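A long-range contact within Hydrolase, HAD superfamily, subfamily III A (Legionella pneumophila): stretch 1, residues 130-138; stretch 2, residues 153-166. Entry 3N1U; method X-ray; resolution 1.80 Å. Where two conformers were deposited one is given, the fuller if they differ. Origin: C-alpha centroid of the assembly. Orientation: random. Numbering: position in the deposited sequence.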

# COMPACT_ATOMS: atom_id res chain seq x y z
N GLY A 130 22.29 -5.94 -22.61
CA GLY A 130 23.19 -4.79 -22.50
C GLY A 130 22.99 -4.03 -21.20
O GLY A 130 23.95 -3.55 -20.57
N LEU A 131 21.72 -3.91 -20.78
CA LEU A 131 21.39 -3.14 -19.59
C LEU A 131 20.41 -3.94 -18.71
O LEU A 131 19.20 -3.98 -18.95
CB LEU A 131 20.83 -1.73 -19.97
CG LEU A 131 20.37 -0.82 -18.79
CD1 LEU A 131 21.45 -0.64 -17.70
CD2 LEU A 131 20.03 0.55 -19.41
N GLY A 132 20.97 -4.66 -17.74
CA GLY A 132 20.19 -5.56 -16.87
C GLY A 132 19.88 -4.76 -15.63
O GLY A 132 20.79 -4.23 -14.98
N VAL A 133 18.59 -4.66 -15.30
CA VAL A 133 18.14 -3.75 -14.23
C VAL A 133 17.36 -4.46 -13.12
O VAL A 133 16.51 -5.32 -13.39
CB VAL A 133 17.32 -2.55 -14.77
CG1 VAL A 133 16.87 -1.61 -13.61
CG2 VAL A 133 18.20 -1.75 -15.84
N ALA A 134 17.67 -4.08 -11.89
CA ALA A 134 16.91 -4.57 -10.73
C ALA A 134 15.98 -3.47 -10.22
O ALA A 134 16.40 -2.35 -10.05
CB ALA A 134 17.84 -5.02 -9.59
N VAL A 135 14.70 -3.80 -10.00
CA VAL A 135 13.84 -2.90 -9.15
C VAL A 135 14.42 -2.86 -7.73
O VAL A 135 15.15 -3.79 -7.31
CB VAL A 135 12.34 -3.33 -9.14
CG1 VAL A 135 11.74 -3.19 -10.59
CG2 VAL A 135 12.13 -4.78 -8.61
N SER A 136 14.14 -1.80 -6.97
CA SER A 136 14.82 -1.67 -5.67
C SER A 136 14.39 -2.76 -4.70
O SER A 136 15.10 -3.04 -3.76
CB SER A 136 14.61 -0.28 -5.03
OG SER A 136 13.29 -0.10 -4.59
N ASN A 137 13.20 -3.35 -4.89
CA ASN A 137 12.68 -4.38 -3.97
C ASN A 137 13.06 -5.81 -4.47
O ASN A 137 12.49 -6.82 -4.02
CB ASN A 137 11.11 -4.29 -3.92
CG ASN A 137 10.51 -4.28 -5.30
OD1 ASN A 137 10.88 -3.48 -6.11
ND2 ASN A 137 9.59 -5.23 -5.62
N ALA A 138 14.00 -5.89 -5.41
CA ALA A 138 14.41 -7.20 -5.94
C ALA A 138 15.08 -8.04 -4.88
O ALA A 138 15.58 -7.50 -3.85
CB ALA A 138 15.38 -7.03 -7.16
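Stretch 2 153-166: TGGRGAVRELCDLI

Stretch 2 runs back along stretch 1, so that its beginning meets the far end of the first segment and its helix returns toward the beginning of the strand. Strand 131-134 and helix 158-166 cross at a signed angle of 151°, close to antiparallel, with their axes 10.3 Å apart at closest approach. That spacing leaves room for a layer of aliphatic side chains between the two backbones. The register follows: Ser136 lies by Thr153, with their CA atoms 5.0 Å apart, Val133 by Leu162, CA to CA 8.2 Å, and Leu131 by Ile166, CA to CA 9.8 Å.

The walk begins at Thr153, in an extended backbone conformation (phi/psi -91/161), where the CA traces come closest. Its CB points sideways, and its methyl CG2 reaches to 3.2 Å from Ser136 OG, while its CA lies 3.4 Å from Asn137 OD1. Thr153 also opens a type II turn ending at Arg156, closed by Arg156 N donating to Thr153 O at 3.1 Å.

Gly154 supplies the polar anchor. Its backbone N donates to Asn137 OD1 at 2.9 Å with a nearly straight N-H...O angle of 169°, the one hydrogen bond between the stretches. Asn137 lies within the type I turn from Val135 to Ala138, and its CB points toward stretch 2, with OD1 as the acceptor. One turn is thus pinned to another by a side chain meeting a main-chain amide. Gly154 N is also 4.0 Å from Val135 CB, so the glycine backbone packs directly on the valine.

Gly155 takes a positive phi of 65°, a conformation that favours glycine whatever its neighbours. The side chain of Arg156 is out of reach of stretch 1, and its NH1 donates to Gly155 O at 3.2 Å. Gly157, at phi/psi 110/8, is the N-cap residue; a CB here would be jammed against the preceding carbonyl O, so the backbone alone calls for glycine.

From Ala158 the chain is helical, and the contact becomes apolar. Ala158 points toward stretch 1 and sets its CB 3.9 Å from Val135 CG1, a small residue against a branched one. Val159 points sideways, and Arg160 and Glu161 are out of reach; Arg160 instead forms a salt bridge along the helix, NE to Asp164 OD1 at 3.0 Å.

One turn on from Ala158, Leu162 comes round to the strand. In its t, p rotamer it places CD2 3.8 Å from Val133 CG2 and CD1 4.2 Å from Leu131 CD2, spanning two strand residues. Cys163 and Asp164 turn out of reach, and Leu165 then adds CD2 at 4.3 Å from Leu131 CD2. Ile166 points sideways, though the end of its side chain comes nearer.

The rule is periodicity matched to periodicity: alternate residues Leu131, Val133 and Val135 face stretch 2, and the helix answers with Ala158, Leu162 and Leu165, spaced four and three apart. Gly132 and Ala134 make no contact with it.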

# COMPACT_ATOMS: atom_id res chain seq x y z
N THR A 153 10.40 1.20 -6.18
CA THR A 153 10.05 -0.22 -6.09
C THR A 153 9.12 -0.57 -7.27
O THR A 153 8.56 0.33 -7.92
CB THR A 153 9.35 -0.61 -4.73
OG1 THR A 153 8.13 0.10 -4.65
CG2 THR A 153 10.24 -0.20 -3.48
N GLY A 154 9.02 -1.87 -7.57
CA GLY A 154 8.14 -2.43 -8.63
C GLY A 154 6.71 -1.94 -8.38
O GLY A 154 6.23 -1.90 -7.21
N GLY A 155 6.01 -1.62 -9.48
CA GLY A 155 4.66 -1.03 -9.43
C GLY A 155 4.52 0.34 -8.84
O GLY A 155 3.43 0.77 -8.54
N ARG A 156 5.62 1.05 -8.62
CA ARG A 156 5.51 2.37 -8.04
C ARG A 156 6.21 3.41 -8.89
O ARG A 156 6.47 4.52 -8.42
CB ARG A 156 6.08 2.38 -6.62
CG ARG A 156 5.37 1.45 -5.69
CD ARG A 156 3.91 1.86 -5.59
NE ARG A 156 3.22 1.17 -4.50
CZ ARG A 156 2.45 0.10 -4.66
NH1 ARG A 156 2.30 -0.44 -5.86
NH2 ARG A 156 1.85 -0.44 -3.59
N GLY A 157 6.57 3.04 -10.13
CA GLY A 157 7.32 3.96 -11.02
C GLY A 157 8.79 3.59 -11.32
O GLY A 157 9.51 4.41 -11.90
N ALA A 158 9.22 2.39 -10.90
CA ALA A 158 10.60 1.91 -11.18
C ALA A 158 10.80 1.73 -12.70
O ALA A 158 11.82 2.12 -13.24
CB ALA A 158 10.90 0.59 -10.48
N VAL A 159 9.81 1.14 -13.39
CA VAL A 159 9.94 0.96 -14.82
C VAL A 159 9.96 2.32 -15.52
O VAL A 159 10.75 2.51 -16.44
CB VAL A 159 8.75 0.08 -15.36
CG1 VAL A 159 8.63 0.16 -16.88
CG2 VAL A 159 8.97 -1.39 -14.90
N ARG A 160 9.17 3.31 -15.03
CA ARG A 160 9.21 4.65 -15.63
C ARG A 160 10.63 5.24 -15.48
O ARG A 160 11.15 5.91 -16.38
CB ARG A 160 8.23 5.59 -14.88
CG ARG A 160 8.32 7.03 -15.35
CD ARG A 160 8.18 7.14 -16.92
NE ARG A 160 8.03 8.52 -17.31
CZ ARG A 160 6.89 9.21 -17.17
NH1 ARG A 160 5.79 8.62 -16.71
NH2 ARG A 160 6.83 10.51 -17.50
N GLU A 161 11.26 4.98 -14.33
CA GLU A 161 12.60 5.56 -14.03
C GLU A 161 13.59 5.03 -15.07
O GLU A 161 14.42 5.78 -15.60
CB GLU A 161 13.00 5.10 -12.63
CG GLU A 161 14.20 5.75 -12.01
CD GLU A 161 14.42 5.22 -10.55
OE1 GLU A 161 13.44 4.95 -9.85
OE2 GLU A 161 15.59 5.04 -10.18
N LEU A 162 13.49 3.74 -15.38
CA LEU A 162 14.31 3.14 -16.47
C LEU A 162 13.96 3.71 -17.86
O LEU A 162 14.87 3.99 -18.68
CB LEU A 162 14.18 1.59 -16.41
CG LEU A 162 14.93 0.80 -17.51
CD1 LEU A 162 16.40 1.32 -17.53
CD2 LEU A 162 14.82 -0.67 -17.15
N CYS A 163 12.65 3.82 -18.16
CA CYS A 163 12.24 4.44 -19.42
C CYS A 163 12.87 5.82 -19.60
O CYS A 163 13.41 6.10 -20.65
CB CYS A 163 10.71 4.52 -19.54
SG CYS A 163 9.93 2.93 -19.60
N ASP A 164 12.83 6.66 -18.58
CA ASP A 164 13.35 8.04 -18.62
C ASP A 164 14.88 8.03 -18.76
O ASP A 164 15.39 8.78 -19.55
CB ASP A 164 12.95 8.84 -17.38
CG ASP A 164 11.49 9.27 -17.40
OD1 ASP A 164 10.75 8.97 -18.39
OD2 ASP A 164 11.06 9.89 -16.39
N LEU A 165 15.57 7.13 -18.04
CA LEU A 165 17.04 6.98 -18.23
C LEU A 165 17.40 6.71 -19.70
O LEU A 165 18.29 7.35 -20.27
CB LEU A 165 17.57 5.81 -17.37
CG LEU A 165 19.07 5.52 -17.59
CD1 LEU A 165 19.88 6.60 -16.80
CD2 LEU A 165 19.41 4.12 -17.10
N ILE A 166 16.68 5.79 -20.32
CA ILE A 166 16.97 5.38 -21.71
C ILE A 166 16.68 6.59 -22.66
O ILE A 166 17.52 6.99 -23.51
CB ILE A 166 16.16 4.13 -22.08
CG1 ILE A 166 16.67 2.87 -21.31
CG2 ILE A 166 16.17 3.87 -23.63
CD1 ILE A 166 15.65 1.70 -21.36